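Local coordinates for japanin (Rhipicephalus appendiculatus, PDB 4BOE), which is a secreted tick salivary lipocalin that holds one cholesterol per monomer, blocks dendritic cell differentiation from monocytes and modulates the host immune response, at residues E23-C28 and F49-E54; A15-K20 and V142-D147; T9-L14 and K30-N35; S44-F49 and T58-F63. One frame throughout, in Å; residues are numbered along the deposited sequence.

Interaction 1 of 4, residues E23-C28 and F49-E54. With CLR (cholesterol), chain C.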
# COMPACT_ATOMS: atom_id res chain seq x y z
N GLU A 23 -5.41 -5.40 -10.54
CA GLU A 23 -4.48 -5.97 -11.53
C GLU A 23 -4.60 -7.48 -11.42
O GLU A 23 -4.30 -8.05 -10.36
CB GLU A 23 -3.03 -5.56 -11.26
CG GLU A 23 -2.75 -4.09 -11.48
CD GLU A 23 -2.76 -3.61 -12.92
OE1 GLU A 23 -2.84 -4.46 -13.84
OE2 GLU A 23 -2.68 -2.38 -13.13
N ARG A 24 -5.02 -8.12 -12.51
CA ARG A 24 -5.20 -9.58 -12.57
C ARG A 24 -3.82 -10.24 -12.41
O ARG A 24 -2.85 -9.72 -12.93
CB ARG A 24 -5.86 -10.00 -13.91
CG ARG A 24 -6.68 -11.27 -13.83
CD ARG A 24 -7.94 -11.19 -14.70
NE ARG A 24 -8.78 -12.39 -14.57
CZ ARG A 24 -9.98 -12.54 -15.13
NH1 ARG A 24 -10.49 -11.57 -15.89
NH2 ARG A 24 -10.67 -13.66 -14.95
N ASN A 25 -3.75 -11.30 -11.63
CA ASN A 25 -2.53 -12.08 -11.39
C ASN A 25 -1.52 -11.42 -10.46
O ASN A 25 -0.43 -11.95 -10.31
CB ASN A 25 -1.84 -12.50 -12.72
CG ASN A 25 -2.79 -13.09 -13.71
OD1 ASN A 25 -2.92 -12.62 -14.85
ND2 ASN A 25 -3.42 -14.19 -13.33
N VAL A 26 -1.88 -10.32 -9.78
CA VAL A 26 -0.99 -9.65 -8.84
C VAL A 26 -1.43 -9.99 -7.42
O VAL A 26 -2.59 -9.78 -7.07
CB VAL A 26 -0.87 -8.15 -9.10
CG1 VAL A 26 -0.02 -7.47 -8.02
CG2 VAL A 26 -0.24 -7.91 -10.47
N GLY A 27 -0.55 -10.56 -6.62
CA GLY A 27 -0.90 -10.92 -5.24
C GLY A 27 0.23 -10.60 -4.30
O GLY A 27 1.26 -10.13 -4.75
N CYS A 28 0.03 -10.86 -3.01
CA CYS A 28 1.02 -10.67 -1.95
C CYS A 28 1.65 -9.25 -1.98
O CYS A 28 2.85 -9.12 -1.76
CB CYS A 28 2.09 -11.76 -2.05
SG CYS A 28 1.45 -13.47 -2.16
N PHE A 49 3.53 -12.21 -9.32
CA PHE A 49 2.78 -12.24 -10.57
C PHE A 49 2.60 -13.74 -10.80
O PHE A 49 3.58 -14.47 -10.86
CB PHE A 49 3.54 -11.54 -11.69
CG PHE A 49 2.69 -11.42 -12.93
CD1 PHE A 49 1.71 -10.45 -13.03
CD2 PHE A 49 2.90 -12.27 -14.01
CE1 PHE A 49 0.93 -10.34 -14.18
CE2 PHE A 49 2.11 -12.18 -15.14
CZ PHE A 49 1.14 -11.22 -15.23
N THR A 50 1.38 -14.21 -10.76
CA THR A 50 1.10 -15.64 -10.79
C THR A 50 0.96 -16.26 -12.17
O THR A 50 0.95 -17.48 -12.24
CB THR A 50 -0.14 -15.94 -9.97
OG1 THR A 50 -1.19 -15.09 -10.40
CG2 THR A 50 0.09 -15.77 -8.50
N PHE A 51 0.90 -15.50 -13.24
CA PHE A 51 0.72 -16.10 -14.56
C PHE A 51 2.05 -16.40 -15.27
O PHE A 51 2.83 -15.48 -15.54
CB PHE A 51 -0.20 -15.22 -15.42
CG PHE A 51 -0.62 -15.91 -16.69
CD1 PHE A 51 -1.68 -16.80 -16.69
CD2 PHE A 51 0.06 -15.68 -17.88
CE1 PHE A 51 -2.08 -17.42 -17.87
CE2 PHE A 51 -0.35 -16.29 -19.05
CZ PHE A 51 -1.42 -17.16 -19.05
N ASP A 52 2.28 -17.69 -15.57
CA ASP A 52 3.44 -18.21 -16.31
C ASP A 52 4.79 -17.84 -15.67
O ASP A 52 5.77 -17.54 -16.33
CB ASP A 52 3.33 -17.75 -17.76
CG ASP A 52 3.98 -18.67 -18.80
OD1 ASP A 52 4.49 -19.74 -18.40
OD2 ASP A 52 3.91 -18.35 -20.01
N THR A 53 4.81 -17.87 -14.35
CA THR A 53 5.97 -17.51 -13.55
C THR A 53 6.13 -18.59 -12.50
O THR A 53 5.14 -19.15 -12.05
CB THR A 53 5.73 -16.11 -12.91
OG1 THR A 53 5.34 -15.17 -13.92
CG2 THR A 53 6.95 -15.54 -12.22
N GLU A 54 7.36 -18.91 -12.14
CA GLU A 54 7.64 -19.94 -11.13
C GLU A 54 7.09 -19.50 -9.76
O GLU A 54 7.17 -18.33 -9.41
CB GLU A 54 9.13 -20.28 -11.08
CG GLU A 54 9.63 -20.95 -12.34
CD GLU A 54 9.10 -22.34 -12.63
OE1 GLU A 54 8.34 -22.90 -11.81
OE2 GLU A 54 9.47 -22.89 -13.69
C1 CLR C . -1.61 -3.63 -6.82
C2 CLR C . -2.50 -4.69 -7.48
C3 CLR C . -3.89 -4.68 -6.89
C4 CLR C . -4.51 -3.30 -7.01
C5 CLR C . -3.62 -2.20 -6.47
C6 CLR C . -4.11 -1.30 -5.63
C7 CLR C . -3.33 -0.17 -5.02
C8 CLR C . -2.02 0.09 -5.75
C9 CLR C . -1.31 -1.25 -6.04
C10 CLR C . -2.16 -2.20 -6.94
C11 CLR C . 0.12 -1.05 -6.57
C12 CLR C . 0.95 -0.09 -5.71
C13 CLR C . 0.28 1.27 -5.51
C14 CLR C . -1.12 0.98 -4.91
C15 CLR C . -1.62 2.37 -4.48
C16 CLR C . -0.35 3.02 -3.91
C17 CLR C . 0.85 2.15 -4.37
C18 CLR C . 0.21 2.05 -6.84
C19 CLR C . -2.14 -1.78 -8.43
C20 CLR C . 2.12 2.99 -4.62
C21 CLR C . 3.32 2.14 -5.05
C22 CLR C . 2.47 3.84 -3.38
C23 CLR C . 2.46 3.11 -2.02
C24 CLR C . 2.84 4.03 -0.89
C25 CLR C . 2.68 3.59 0.55
C26 CLR C . 2.09 2.25 0.90
C27 CLR C . 3.76 4.03 1.50
O1 CLR C . -4.71 -5.60 -7.62

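Interaction 2 of 4, residues A15-K20 and V142-D147. With CLR (cholesterol), chain C.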
# COMPACT_ATOMS: atom_id res chain seq x y z
N ALA A 15 -4.32 -4.36 2.19
CA ALA A 15 -5.45 -5.09 2.78
C ALA A 15 -6.75 -4.82 2.05
O ALA A 15 -7.70 -5.57 2.20
CB ALA A 15 -5.59 -4.68 4.24
N GLY A 16 -6.83 -3.76 1.26
CA GLY A 16 -8.06 -3.44 0.56
C GLY A 16 -7.80 -2.36 -0.46
O GLY A 16 -6.87 -1.59 -0.29
N HIS A 17 -8.61 -2.33 -1.53
CA HIS A 17 -8.52 -1.31 -2.56
C HIS A 17 -9.82 -1.17 -3.32
O HIS A 17 -10.68 -2.04 -3.23
CB HIS A 17 -7.36 -1.57 -3.53
CG HIS A 17 -7.48 -2.88 -4.25
ND1 HIS A 17 -8.21 -3.01 -5.41
CD2 HIS A 17 -6.95 -4.09 -3.94
CE1 HIS A 17 -8.13 -4.28 -5.75
NE2 HIS A 17 -7.40 -4.97 -4.87
N SER A 18 -9.96 -0.10 -4.10
CA SER A 18 -11.13 0.12 -4.98
C SER A 18 -10.99 -0.83 -6.18
O SER A 18 -9.87 -1.00 -6.66
CB SER A 18 -11.13 1.56 -5.50
OG SER A 18 -11.31 2.49 -4.46
N SER A 19 -12.08 -1.51 -6.60
CA SER A 19 -12.03 -2.49 -7.73
C SER A 19 -11.37 -1.98 -8.99
O SER A 19 -10.67 -2.73 -9.65
CB SER A 19 -13.43 -2.99 -8.08
OG SER A 19 -14.19 -1.90 -8.57
N LYS A 20 -11.56 -0.72 -9.34
CA LYS A 20 -10.97 -0.12 -10.55
C LYS A 20 -9.43 -0.26 -10.62
O LYS A 20 -8.87 -0.28 -11.72
CB LYS A 20 -11.37 1.38 -10.61
CG LYS A 20 -10.73 2.18 -11.74
CD LYS A 20 -11.35 3.57 -11.87
CE LYS A 20 -10.82 4.32 -13.07
NZ LYS A 20 -10.57 5.76 -12.77
N VAL A 142 -12.75 -3.59 -2.35
CA VAL A 142 -12.36 -4.98 -2.53
C VAL A 142 -11.40 -5.32 -1.37
O VAL A 142 -10.27 -4.82 -1.37
CB VAL A 142 -11.66 -5.22 -3.89
CG1 VAL A 142 -11.13 -6.64 -3.98
CG2 VAL A 142 -12.59 -4.93 -5.05
N PRO A 143 -11.79 -6.23 -0.45
CA PRO A 143 -10.84 -6.67 0.58
C PRO A 143 -9.81 -7.65 -0.04
O PRO A 143 -10.14 -8.37 -0.99
CB PRO A 143 -11.73 -7.35 1.63
CG PRO A 143 -12.89 -7.93 0.81
CD PRO A 143 -13.03 -7.06 -0.44
N VAL A 144 -8.58 -7.65 0.46
CA VAL A 144 -7.55 -8.57 -0.01
C VAL A 144 -7.58 -9.70 1.06
O VAL A 144 -7.23 -9.43 2.20
CB VAL A 144 -6.14 -7.92 -0.14
CG1 VAL A 144 -5.09 -8.97 -0.54
CG2 VAL A 144 -6.16 -6.78 -1.16
N PRO A 145 -8.04 -10.91 0.72
CA PRO A 145 -8.09 -11.98 1.73
C PRO A 145 -6.71 -12.44 2.20
O PRO A 145 -5.75 -12.38 1.45
CB PRO A 145 -8.82 -13.12 1.03
CG PRO A 145 -8.54 -12.92 -0.43
CD PRO A 145 -8.24 -11.45 -0.64
N PHE A 146 -6.62 -12.85 3.46
CA PHE A 146 -5.39 -13.38 4.04
C PHE A 146 -4.92 -14.64 3.33
O PHE A 146 -5.73 -15.52 3.02
CB PHE A 146 -5.54 -13.65 5.53
CG PHE A 146 -4.29 -14.19 6.18
CD1 PHE A 146 -3.25 -13.34 6.52
CD2 PHE A 146 -4.15 -15.54 6.46
CE1 PHE A 146 -2.08 -13.84 7.11
CE2 PHE A 146 -3.00 -16.03 7.07
CZ PHE A 146 -1.97 -15.18 7.39
N ASP A 147 -3.62 -14.72 3.05
CA ASP A 147 -3.03 -15.89 2.40
C ASP A 147 -1.66 -16.17 3.04
O ASP A 147 -0.75 -15.36 2.93
CB ASP A 147 -2.92 -15.65 0.89
CG ASP A 147 -2.66 -16.91 0.08
OD1 ASP A 147 -2.11 -17.87 0.64
OD2 ASP A 147 -2.98 -16.91 -1.13
C1 CLR C . -1.61 -3.63 -6.82
C2 CLR C . -2.50 -4.69 -7.48
C3 CLR C . -3.89 -4.68 -6.89
C4 CLR C . -4.51 -3.30 -7.01
C5 CLR C . -3.62 -2.20 -6.47
C6 CLR C . -4.11 -1.30 -5.63
C7 CLR C . -3.33 -0.17 -5.02
C8 CLR C . -2.02 0.09 -5.75
C9 CLR C . -1.31 -1.25 -6.04
C10 CLR C . -2.16 -2.20 -6.94
C11 CLR C . 0.12 -1.05 -6.57
C12 CLR C . 0.95 -0.09 -5.71
C13 CLR C . 0.28 1.27 -5.51
C14 CLR C . -1.12 0.98 -4.91
C15 CLR C . -1.62 2.37 -4.48
C16 CLR C . -0.35 3.02 -3.91
C17 CLR C . 0.85 2.15 -4.37
C18 CLR C . 0.21 2.05 -6.84
C19 CLR C . -2.14 -1.78 -8.43
C20 CLR C . 2.12 2.99 -4.62
C21 CLR C . 3.32 2.14 -5.05
C22 CLR C . 2.47 3.84 -3.38
C23 CLR C . 2.46 3.11 -2.02
C24 CLR C . 2.84 4.03 -0.89
C25 CLR C . 2.68 3.59 0.55
C26 CLR C . 2.09 2.25 0.90
C27 CLR C . 3.76 4.03 1.50
O1 CLR C . -4.71 -5.60 -7.62

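Interaction 3 of 4, residues T9-L14 and K30-N35. With NAG (2-acetamido-2-deoxy-beta-D-glucopyranose), chain K.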
# COMPACT_ATOMS: atom_id res chain seq x y z
N THR A 9 9.53 2.30 9.53
CA THR A 9 10.33 1.14 9.16
C THR A 9 9.62 -0.20 9.16
O THR A 9 10.26 -1.21 8.82
CB THR A 9 11.56 1.10 10.08
OG1 THR A 9 11.14 1.13 11.45
CG2 THR A 9 12.50 2.27 9.83
N GLN A 10 8.33 -0.25 9.46
CA GLN A 10 7.60 -1.52 9.42
C GLN A 10 7.06 -1.79 8.02
O GLN A 10 6.71 -0.87 7.29
CB GLN A 10 6.44 -1.54 10.42
CG GLN A 10 6.89 -1.89 11.84
CD GLN A 10 7.21 -3.37 12.05
OE1 GLN A 10 6.69 -4.28 11.37
NE2 GLN A 10 8.03 -3.64 13.04
N THR A 11 7.00 -3.05 7.64
CA THR A 11 6.46 -3.47 6.35
C THR A 11 4.97 -3.24 6.35
O THR A 11 4.31 -3.53 7.35
CB THR A 11 6.83 -4.93 6.08
OG1 THR A 11 8.24 -5.04 6.04
CG2 THR A 11 6.23 -5.48 4.78
N LEU A 12 4.43 -2.75 5.23
CA LEU A 12 3.00 -2.51 5.06
C LEU A 12 2.44 -3.46 4.01
O LEU A 12 3.06 -3.66 2.98
CB LEU A 12 2.75 -1.07 4.63
CG LEU A 12 3.09 0.04 5.60
CD1 LEU A 12 3.07 1.38 4.89
CD2 LEU A 12 2.09 0.05 6.77
N TYR A 13 1.25 -3.99 4.26
CA TYR A 13 0.57 -4.94 3.41
C TYR A 13 -0.72 -4.37 2.91
O TYR A 13 -1.49 -3.81 3.70
CB TYR A 13 0.24 -6.22 4.19
CG TYR A 13 1.46 -6.87 4.81
CD1 TYR A 13 1.95 -6.44 6.04
CD2 TYR A 13 2.16 -7.86 4.14
CE1 TYR A 13 3.11 -6.98 6.59
CE2 TYR A 13 3.28 -8.45 4.69
CZ TYR A 13 3.78 -7.99 5.91
OH TYR A 13 4.89 -8.59 6.44
N LEU A 14 -1.00 -4.56 1.60
CA LEU A 14 -2.24 -4.09 0.98
C LEU A 14 -3.39 -4.96 1.47
O LEU A 14 -3.36 -6.18 1.32
CB LEU A 14 -2.14 -4.13 -0.56
CG LEU A 14 -3.35 -3.60 -1.32
CD1 LEU A 14 -3.55 -2.13 -1.07
CD2 LEU A 14 -3.20 -3.90 -2.81
N LYS A 30 2.94 -5.77 -0.95
CA LYS A 30 3.49 -5.22 0.28
C LYS A 30 4.63 -4.26 -0.01
O LYS A 30 5.17 -4.22 -1.11
CB LYS A 30 3.96 -6.37 1.21
CG LYS A 30 5.17 -7.13 0.71
CD LYS A 30 5.63 -8.24 1.64
CE LYS A 30 5.23 -9.59 1.16
NZ LYS A 30 5.63 -10.69 2.09
N THR A 31 4.99 -3.47 0.98
CA THR A 31 6.08 -2.52 0.83
C THR A 31 7.02 -2.58 2.04
O THR A 31 6.55 -2.47 3.17
CB THR A 31 5.59 -1.07 0.48
OG1 THR A 31 6.68 -0.18 0.56
CG2 THR A 31 4.55 -0.53 1.42
N ARG A 32 8.34 -2.76 1.80
CA ARG A 32 9.34 -2.78 2.86
C ARG A 32 10.13 -1.49 2.82
O ARG A 32 10.43 -0.96 1.76
CB ARG A 32 10.32 -3.97 2.76
CG ARG A 32 9.69 -5.32 2.61
CD ARG A 32 10.72 -6.37 2.93
NE ARG A 32 10.22 -7.72 2.71
CZ ARG A 32 10.38 -8.44 1.60
NH1 ARG A 32 11.04 -7.93 0.56
NH2 ARG A 32 9.89 -9.66 1.52
N TYR A 33 10.55 -1.05 4.00
CA TYR A 33 11.39 0.12 4.17
C TYR A 33 12.81 -0.29 3.76
O TYR A 33 13.29 -1.34 4.18
CB TYR A 33 11.39 0.52 5.67
CG TYR A 33 12.37 1.62 6.03
CD1 TYR A 33 13.71 1.33 6.29
CD2 TYR A 33 11.95 2.94 6.13
CE1 TYR A 33 14.61 2.34 6.61
CE2 TYR A 33 12.85 3.95 6.45
CZ TYR A 33 14.16 3.64 6.75
OH TYR A 33 15.03 4.64 7.09
N LEU A 34 13.48 0.56 2.99
CA LEU A 34 14.88 0.27 2.59
C LEU A 34 15.83 1.26 3.24
O LEU A 34 16.74 0.86 3.94
CB LEU A 34 15.06 0.29 1.07
CG LEU A 34 14.16 -0.67 0.31
CD1 LEU A 34 14.43 -0.57 -1.16
CD2 LEU A 34 14.32 -2.11 0.78
N ASN A 35 15.61 2.54 3.06
CA ASN A 35 16.50 3.52 3.68
C ASN A 35 15.88 4.88 3.63
O ASN A 35 14.76 5.04 3.15
CB ASN A 35 17.91 3.51 2.97
CG ASN A 35 17.95 3.90 1.52
OD1 ASN A 35 17.47 4.97 1.14
ND2 ASN A 35 18.60 3.04 0.71
C1 NAG K . 18.84 3.28 -0.69
C2 NAG K . 20.34 3.22 -0.98
C3 NAG K . 20.54 3.62 -2.45
C4 NAG K . 19.80 2.63 -3.34
C5 NAG K . 18.34 2.50 -2.92
C6 NAG K . 17.60 1.38 -3.62
C7 NAG K . 20.94 5.31 0.23
C8 NAG K . 21.60 5.78 1.49
N2 NAG K . 21.17 4.02 -0.10
O3 NAG K . 21.92 3.61 -2.77
O4 NAG K . 19.87 3.04 -4.70
O5 NAG K . 18.24 2.26 -1.50
O6 NAG K . 18.33 0.16 -3.59
O7 NAG K . 20.24 6.05 -0.45
O HOH W 1 10.08 -2.85 6.51

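Interaction 4 of 4, residues S44-F49 and T58-F63. With CLR (cholesterol), chain C.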
# COMPACT_ATOMS: atom_id res chain seq x y z
N SER A 44 10.60 -0.58 -1.04
CA SER A 44 10.39 -1.52 -2.14
C SER A 44 8.89 -1.79 -2.29
O SER A 44 8.14 -1.61 -1.34
CB SER A 44 11.10 -2.83 -1.87
OG SER A 44 10.54 -3.48 -0.74
N LEU A 45 8.47 -2.19 -3.49
CA LEU A 45 7.13 -2.65 -3.77
C LEU A 45 7.34 -4.11 -4.15
O LEU A 45 8.04 -4.39 -5.11
CB LEU A 45 6.48 -1.86 -4.89
CG LEU A 45 5.05 -2.28 -5.23
CD1 LEU A 45 4.08 -2.02 -4.08
CD2 LEU A 45 4.60 -1.54 -6.42
N ILE A 46 6.83 -5.03 -3.34
CA ILE A 46 6.99 -6.46 -3.49
C ILE A 46 5.62 -7.08 -3.83
O ILE A 46 4.61 -6.71 -3.25
CB ILE A 46 7.55 -7.07 -2.18
CG1 ILE A 46 8.84 -6.40 -1.70
CG2 ILE A 46 7.75 -8.59 -2.29
CD1 ILE A 46 9.98 -6.45 -2.69
N TYR A 47 5.62 -8.03 -4.75
CA TYR A 47 4.38 -8.74 -5.13
C TYR A 47 4.72 -10.00 -5.87
O TYR A 47 5.87 -10.23 -6.21
CB TYR A 47 3.45 -7.85 -5.96
CG TYR A 47 4.05 -7.34 -7.24
CD1 TYR A 47 4.88 -6.23 -7.25
CD2 TYR A 47 3.74 -7.93 -8.47
CE1 TYR A 47 5.44 -5.75 -8.43
CE2 TYR A 47 4.29 -7.46 -9.65
CZ TYR A 47 5.12 -6.35 -9.64
OH TYR A 47 5.68 -5.88 -10.80
N VAL A 48 3.73 -10.84 -6.07
CA VAL A 48 3.88 -12.02 -6.91
C VAL A 48 3.00 -11.83 -8.17
O VAL A 48 1.91 -11.29 -8.09
CB VAL A 48 3.63 -13.39 -6.20
CG1 VAL A 48 4.55 -13.55 -5.01
CG2 VAL A 48 2.18 -13.56 -5.78
N PHE A 49 3.53 -12.21 -9.32
CA PHE A 49 2.78 -12.24 -10.57
C PHE A 49 2.60 -13.74 -10.80
O PHE A 49 3.58 -14.47 -10.86
CB PHE A 49 3.54 -11.54 -11.69
CG PHE A 49 2.69 -11.42 -12.93
CD1 PHE A 49 1.71 -10.45 -13.03
CD2 PHE A 49 2.90 -12.27 -14.01
CE1 PHE A 49 0.93 -10.34 -14.18
CE2 PHE A 49 2.11 -12.18 -15.14
CZ PHE A 49 1.14 -11.22 -15.23
N THR A 58 9.51 -13.67 -6.52
CA THR A 58 8.90 -12.42 -6.06
C THR A 58 9.29 -11.31 -7.06
O THR A 58 10.44 -11.21 -7.46
CB THR A 58 9.32 -12.07 -4.60
OG1 THR A 58 10.61 -11.50 -4.59
CG2 THR A 58 9.34 -13.26 -3.69
N GLN A 59 8.33 -10.48 -7.43
CA GLN A 59 8.54 -9.31 -8.28
C GLN A 59 8.88 -8.17 -7.33
O GLN A 59 8.29 -8.10 -6.25
CB GLN A 59 7.26 -8.95 -9.04
CG GLN A 59 6.65 -10.10 -9.82
CD GLN A 59 7.55 -10.72 -10.86
OE1 GLN A 59 7.56 -11.94 -11.06
NE2 GLN A 59 8.13 -9.89 -11.66
N ALA A 60 9.79 -7.28 -7.73
CA ALA A 60 10.19 -6.18 -6.88
C ALA A 60 10.43 -4.89 -7.63
O ALA A 60 11.06 -4.87 -8.67
CB ALA A 60 11.43 -6.54 -6.06
N GLY A 61 9.92 -3.81 -7.07
CA GLY A 61 10.04 -2.48 -7.60
C GLY A 61 10.49 -1.61 -6.46
O GLY A 61 10.69 -2.09 -5.34
N ALA A 62 10.66 -0.34 -6.73
CA ALA A 62 11.09 0.61 -5.74
C ALA A 62 10.52 1.97 -6.00
O ALA A 62 10.17 2.31 -7.13
CB ALA A 62 12.59 0.68 -5.66
N PHE A 63 10.36 2.70 -4.89
CA PHE A 63 9.81 4.04 -4.92
C PHE A 63 10.29 4.81 -3.70
O PHE A 63 10.78 4.25 -2.73
CB PHE A 63 8.27 4.00 -5.02
CG PHE A 63 7.54 3.37 -3.86
CD1 PHE A 63 7.38 1.98 -3.78
CD2 PHE A 63 7.02 4.15 -2.83
CE1 PHE A 63 6.74 1.40 -2.69
CE2 PHE A 63 6.40 3.55 -1.73
CZ PHE A 63 6.23 2.18 -1.69
C1 CLR C . -1.61 -3.63 -6.82
C2 CLR C . -2.50 -4.69 -7.48
C3 CLR C . -3.89 -4.68 -6.89
C4 CLR C . -4.51 -3.30 -7.01
C5 CLR C . -3.62 -2.20 -6.47
C6 CLR C . -4.11 -1.30 -5.63
C7 CLR C . -3.33 -0.17 -5.02
C8 CLR C . -2.02 0.09 -5.75
C9 CLR C . -1.31 -1.25 -6.04
C10 CLR C . -2.16 -2.20 -6.94
C11 CLR C . 0.12 -1.05 -6.57
C12 CLR C . 0.95 -0.09 -5.71
C13 CLR C . 0.28 1.27 -5.51
C14 CLR C . -1.12 0.98 -4.91
C15 CLR C . -1.62 2.37 -4.48
C16 CLR C . -0.35 3.02 -3.91
C17 CLR C . 0.85 2.15 -4.37
C18 CLR C . 0.21 2.05 -6.84
C19 CLR C . -2.14 -1.78 -8.43
C20 CLR C . 2.12 2.99 -4.62
C21 CLR C . 3.32 2.14 -5.05
C22 CLR C . 2.47 3.84 -3.38
C23 CLR C . 2.46 3.11 -2.02
C24 CLR C . 2.84 4.03 -0.89
C25 CLR C . 2.68 3.59 0.55
C26 CLR C . 2.09 2.25 0.90
C27 CLR C . 3.76 4.03 1.50
O1 CLR C . -4.71 -5.60 -7.62
O HOH W 2 6.12 -13.64 -9.38

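Interaction 1 of 4, residues E23-C28 and F49-E54
Two donors of Thr50 converge on one carbonyl, that of Asn25, and this doubly gripped acceptor is the tight part of the contact. Thr50 N lies 2.9 Å from Asn25 O, in the carbonyl plane and on a nearly straight line (161° at the hydrogen). Thr50 OG1 comes to 3.2 Å from the same Asn25 O from above that plane; its crowded position between backbone N and carbonyl carbon (chi1 52°) turns the hydroxyl back toward the acceptor. A third, weaker approach is the C-H of Phe49, with Phe49 CA 3.2 Å from Asn25 O. Next to it Val26 and Phe49 form an antiparallel non-hydrogen-bonded pair. The Phe49 ring receives Asn25 CB over one face, a CH-pi contact 4.2 Å from Asn25 CB to the ring centroid, and Val26 CG2 at its edge, 4.1 Å from Phe49 CD1.

The other side is loose. Asn25 lays its amide alongside the root of Phe51, with 3.8 Å between Asn25 CG and Phe51 CB, while the Phe51 ring leads away from Asn25 on the exposed side. The Arg24 side chain likewise extends away and is poorly ordered.

Behind this acceptor, the type II turn from Glu23 to Val26 presents Glu23 N to the cholesterol hydroxyl, 3.0 Å from CLR O1 and almost linear, while Val26 CG1 rests on the sterol's first ring. The arrangement is that of a loop at the mouth of a lipocalin barrel, where a backbone amide holds the sterol's hydroxyl.

Interaction 2 of 4, residues A15-K20 and V142-D147
The short strand 142-143 runs antiparallel to strand 15-18, with His17 and Val142 as a hydrogen-bonded pair and Gly16 and Pro143 as a non-hydrogen-bonded one. Both bonds of the first pair are present, 2.7 Å from Val142 N to His17 O and 3.0 Å from His17 N to Val142 O. Past the Gly16-Pro143 pair, Val144 N bonds to Ala15 O at 2.9 Å, the donor standing well above the carbonyl plane (51°). The strand itself ends at Pro143, so this last bond comes from the loop that follows.

The His17 ring carries the side-chain contact. Its CG sits in the crowded position between backbone N and carbonyl carbon (chi1 60°), and the ring lies between protein and ligand: Val142 CB covers one face near the rim, and cholesterol C4 lies 3.8 Å above the centre of the opposite face. Val144 CG2 meets the ring edge at His17 CD2, 3.9 Å away. Rotation is fixed by His17 ND1, which donates in the ring plane to Ser18 O at 2.9 Å, so ND1 carries a proton. Val142 CG2 turns instead to Ser19, touching its CB at 3.7 Å. His17 thus forms pocket wall beside the sterol's hydroxyl-bearing ring.

On its far edge strand 12-18 pairs with strand 114-118, where Ala15 and Gly16 both face Leu116 in a classic beta bulge. Ser18 OG bonds to Cys114 N and Pro139 O, tying this corner to strand 114-118 and to the link between helix 128-137 and strand 141-143.

Interaction 3 of 4, residues T9-L14 and K30-N35
Strands 12-14 and 30-35 run antiparallel, their axes 4.7 Å apart at closest and 167° between their directions. Leu12 and Thr31 make the hydrogen-bonded pair: Leu12 N is 3.0 Å from Thr31 O, and Thr31 N is 2.8 Å from Leu12 O, nearly along the C=O axis. Tyr13 and Lys30 follow as a non-hydrogen-bonded pair. Before Leu12 the chain is no longer strand, and a water joins the two segments, donating to Thr9 O at 2.8 Å and accepting from Tyr33 N at 3.1 Å, with Thr11 OG1 as a third partner.

Thr9 hangs its methyl over the Tyr33 ring: Thr9 CG2 stands 3.6 Å from the ring centroid and only 2° off the normal, a centred CH-pi contact. Tyr33 CG anti to its backbone N (chi1 173°) brings that face beneath the threonine. Along Tyr13 runs the aliphatic part of Lys30, Lys30 CB being 3.7 Å from Tyr13 CD2, while the lysine's NZ bonds to Cys150 O. On the Leu12 and Thr31 face, Thr31 CG2 meets Leu12 CB at 3.7 Å. At the far end Asn35 ND2 is covalently bound to an N-acetylglucosamine.

Strand 26-37 lies between strand 12-18 and strand 40-49, to which Thr31 OG1 bonds through Ser44 O. Thr31 and Leu14 also touch cholesterol, and Leu14 packs on Ser115 and Trp117 of strand 114-118.

Interaction 4 of 4, residues S44-F49 and T58-F63
Tyr47 and Phe63 both put CG in the crowded position between backbone N and carbonyl carbon (chi1 59° and 63°), whereas Gln59 CG is anti to its carbonyl carbon (chi1 -53°). The Tyr47 ring is thereby laid against the root of Gln59: Gln59 CB stands 3.3 Å above the ring plane, offset toward the rim, with 3.4 Å to Tyr47 CE2, a tight CH-pi contact. The same Gln59 torsion sets its CG beside Phe49 CB, 3.9 Å away, and a bend at chi2 places the amide, whose OE1 accepts from a water, 2.8 Å away, that in turn accepts from Phe49 N.

Four backbone bonds join the antiparallel strands, a reciprocal pair between Leu45 and Gly61 and another between Tyr47 and Gln59; the shortest include Gln59 N to Tyr47 O at 2.8 Å. On the other face Ile46 CD1 meets Ala60 CB at 3.7 Å.

Toward the ligand, Leu45 CB fits the edge of the Phe63 ring, and Leu45 CD2 lies 4.0 Å from CLR C12. Phe63 offers a face to cholesterol C21 and touches the tail, Phe63 CE2 lying 3.7 Å from CLR C24. These ligand contacts are carbon on carbon, consistent with the hairpin holding the sterol by shape and apolar packing.

How the interactions relate
All four contacts reach one curled antiparallel sheet, the lipocalin barrel around cholesterol. Strand 12-18 serves interactions 2 and 3, whose centres are 17 Å apart on opposite sides of the chain's centre; strand 26-37 serves interactions 3 and 1, 20 Å apart. Interaction 4 lies one strand further, 11 Å from each of interactions 1 and 3, and shares Phe49 with interaction 1. In sequence, interaction 3 closes before interaction 4 opens, while 142-147 returns from the C-terminal end to strand 12-18, bridging some 120 residues. Interactions 1 and 2 meet the sterol's hydroxyl end and interaction 4 its rings and tail; Leu14 and Thr31 of interaction 3 also touch it, so distant parts of the chain assemble the pocket.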